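Uncharacterized protein (Methanothermobacter thermautotrophicus, PDB 1L1S) is of unknown function but belongs to the DsrE/DsrF-like family, whose relatives include proteins of sulfur metabolism. Local coordinates at residues Val40-Gly45 with Ser95-Ile100. Residues are numbered along the deposited sequence; the frame is centred on the assembly and turned at random.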
ATOM      1  N   VAL A  40       0.934 -10.105  -7.579  1.00 15.29           N
ATOM      2  CA  VAL A  40       2.073 -10.643  -6.865  1.00 15.40           C
ATOM      3  C   VAL A  40       1.677 -10.966  -5.433  1.00 16.98           C
ATOM      4  O   VAL A  40       1.305 -10.078  -4.654  1.00 16.66           O
ATOM      5  CB  VAL A  40       3.246  -9.640  -6.833  1.00 16.14           C
ATOM      6  CG1 VAL A  40       4.422 -10.236  -6.042  1.00 13.56           C
ATOM      7  CG2 VAL A  40       3.674  -9.293  -8.246  1.00 13.78           C
ATOM      8  N   ALA A  41       1.775 -12.243  -5.091  1.00 17.48           N
ATOM      9  CA  ALA A  41       1.416 -12.710  -3.771  1.00 19.81           C
ATOM     10  C   ALA A  41       2.614 -13.348  -3.093  1.00 21.81           C
ATOM     11  O   ALA A  41       3.289 -14.194  -3.690  1.00 24.50           O
ATOM     12  CB  ALA A  41       0.294 -13.727  -3.880  1.00 19.41           C
ATOM     13  N   TYR A  42       2.905 -12.932  -1.865  1.00 21.66           N
ATOM     14  CA  TYR A  42       4.001 -13.547  -1.132  1.00 22.26           C
ATOM     15  C   TYR A  42       3.580 -13.735   0.324  1.00 21.58           C
ATOM     16  O   TYR A  42       2.481 -13.335   0.702  1.00 21.58           O
ATOM     17  CB  TYR A  42       5.310 -12.752  -1.289  1.00 22.41           C
ATOM     18  CG  TYR A  42       5.317 -11.316  -0.807  1.00 23.56           C
ATOM     19  CD1 TYR A  42       5.490 -11.011   0.546  1.00 24.85           C
ATOM     20  CD2 TYR A  42       5.207 -10.259  -1.711  1.00 23.63           C
ATOM     21  CE1 TYR A  42       5.561  -9.682   0.986  1.00 25.09           C
ATOM     22  CE2 TYR A  42       5.274  -8.923  -1.281  1.00 25.28           C
ATOM     23  CZ  TYR A  42       5.452  -8.645   0.068  1.00 26.81           C
ATOM     24  OH  TYR A  42       5.515  -7.328   0.502  1.00 29.18           O
ATOM     25  N   SER A  43       4.441 -14.359   1.121  1.00 22.31           N
ATOM     26  CA  SER A  43       4.136 -14.672   2.512  1.00 22.79           C
ATOM     27  C   SER A  43       2.825 -15.453   2.525  1.00 23.86           C
ATOM     28  O   SER A  43       2.571 -16.268   1.632  1.00 24.05           O
ATOM     29  CB  SER A  43       4.012 -13.401   3.351  1.00 23.71           C
ATOM     30  OG  SER A  43       3.710 -13.714   4.708  1.00 24.63           O
HETATM   31  N   MSE A  44       1.978 -15.198   3.512  1.00 24.95           N
HETATM   32  CA  MSE A  44       0.711 -15.908   3.622  1.00 26.66           C
HETATM   33  C   MSE A  44      -0.114 -15.782   2.350  1.00 25.64           C
HETATM   34  O   MSE A  44      -0.920 -16.655   2.029  1.00 24.53           O
HETATM   35  CB  MSE A  44      -0.072 -15.373   4.819  1.00 31.98           C
HETATM   36  CG  MSE A  44       0.618 -15.659   6.150  1.00 39.41           C
HETATM   37 SE   MSE A  44       0.949 -17.574   6.334  1.00 51.04          SE
HETATM   38  CE  MSE A  44      -0.872 -18.095   6.812  1.00 46.39           C
ATOM     39  N   GLY A  45       0.102 -14.688   1.628  1.00 24.75           N
ATOM     40  CA  GLY A  45      -0.613 -14.463   0.386  1.00 23.45           C
ATOM     41  C   GLY A  45      -0.461 -15.568  -0.650  1.00 22.73           C
ATOM     42  O   GLY A  45      -1.352 -15.777  -1.471  1.00 22.46           O
ATOM     43  N   SER A  95      11.523 -13.116  -6.965  1.00 25.73           N
ATOM     44  CA  SER A  95      11.238 -12.390  -5.727  1.00 24.61           C
ATOM     45  C   SER A  95       9.965 -11.566  -5.861  1.00 23.91           C
ATOM     46  O   SER A  95       9.816 -10.803  -6.813  1.00 23.66           O
ATOM     47  CB  SER A  95      12.384 -11.444  -5.391  1.00 25.15           C
ATOM     48  OG  SER A  95      11.967 -10.492  -4.422  1.00 28.54           O
ATOM     49  N   GLY A  96       9.060 -11.710  -4.901  1.00 22.94           N
ATOM     50  CA  GLY A  96       7.813 -10.965  -4.943  1.00 21.95           C
ATOM     51  C   GLY A  96       8.063  -9.470  -4.909  1.00 21.33           C
ATOM     52  O   GLY A  96       7.652  -8.755  -5.821  1.00 20.59           O
ATOM     53  N   VAL A  97       8.747  -8.994  -3.871  1.00 20.36           N
ATOM     54  CA  VAL A  97       9.040  -7.570  -3.767  1.00 20.68           C
ATOM     55  C   VAL A  97       9.934  -7.086  -4.903  1.00 19.29           C
ATOM     56  O   VAL A  97       9.734  -5.996  -5.427  1.00 18.86           O
ATOM     57  CB  VAL A  97       9.692  -7.209  -2.408  1.00 21.52           C
ATOM     58  CG1 VAL A  97       8.634  -7.170  -1.329  1.00 23.27           C
ATOM     59  CG2 VAL A  97      10.759  -8.229  -2.041  1.00 22.04           C
ATOM     60  N   GLY A  98      10.917  -7.898  -5.285  1.00 19.34           N
ATOM     61  CA  GLY A  98      11.795  -7.520  -6.378  1.00 17.43           C
ATOM     62  C   GLY A  98      11.001  -7.335  -7.667  1.00 17.29           C
ATOM     63  O   GLY A  98      11.182  -6.353  -8.374  1.00 17.58           O
ATOM     64  N   HIS A  99      10.114  -8.276  -7.974  1.00 16.94           N
ATOM     65  CA  HIS A  99       9.313  -8.175  -9.187  1.00 16.51           C
ATOM     66  C   HIS A  99       8.480  -6.888  -9.138  1.00 16.44           C
ATOM     67  O   HIS A  99       8.382  -6.173 -10.131  1.00 15.62           O
ATOM     68  CB  HIS A  99       8.391  -9.388  -9.347  1.00 16.63           C
ATOM     69  CG  HIS A  99       7.659  -9.407 -10.655  1.00 19.75           C
ATOM     70  ND1 HIS A  99       8.308  -9.537 -11.867  1.00 20.67           N
ATOM     71  CD2 HIS A  99       6.343  -9.260 -10.948  1.00 18.78           C
ATOM     72  CE1 HIS A  99       7.424  -9.469 -12.848  1.00 20.43           C
ATOM     73  NE2 HIS A  99       6.225  -9.301 -12.317  1.00 20.23           N
ATOM     74  N   ILE A 100       7.892  -6.597  -7.979  1.00 16.15           N
ATOM     75  CA  ILE A 100       7.093  -5.384  -7.816  1.00 15.89           C
ATOM     76  C   ILE A 100       7.952  -4.136  -8.061  1.00 15.99           C
ATOM     77  O   ILE A 100       7.533  -3.213  -8.762  1.00 15.56           O
ATOM     78  CB  ILE A 100       6.472  -5.306  -6.406  1.00 15.92           C
ATOM     79  CG1 ILE A 100       5.435  -6.420  -6.223  1.00 15.08           C
ATOM     80  CG2 ILE A 100       5.792  -3.954  -6.198  1.00 15.76           C
ATOM     81  CD1 ILE A 100       4.825  -6.473  -4.796  1.00 14.90           C
TER
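V40 and Y42 pack against the first turn of helix 96-105. The contact joins the C-terminal end of strand 35-41, in the parallel sheet of this DsrE/DsrF-like alpha/beta fold, to a helix lying on one face of that sheet. Most of the packing is apolar. V40 CG1 is anti to the backbone N (chi1 179°) and meets the helix backbone, 3.6 Å from G96 O. The other branch, V40 CG2, lies 3.9 Å from I100 CG1. V40 CG2 also meets the edge of the H99 ring, in its plane, 3.8 Å from H99 CD2. H99 NE2, the ring atom next to CD2, hydrogen-bonds E38 OE1, which helps fix the turn of the ring. An alanine at V40 would keep CB beside I100 but would probably open a gap at G96 O and leave the H99 ring edge without its methyl partner. The Y42 side chain crosses V97 at about a right angle, and V97 CG1 sits 3.8 Å from Y42 CZ. I100 CD1 approaches the ring edge, 4.3 Å from Y42 CE2. A beta carbon on G96 would clash with Y42 CD2. The helix start is capped: S95 is the N-cap, and S95 OG accepts from G98 N at 2.9 Å, with an angle of 155°.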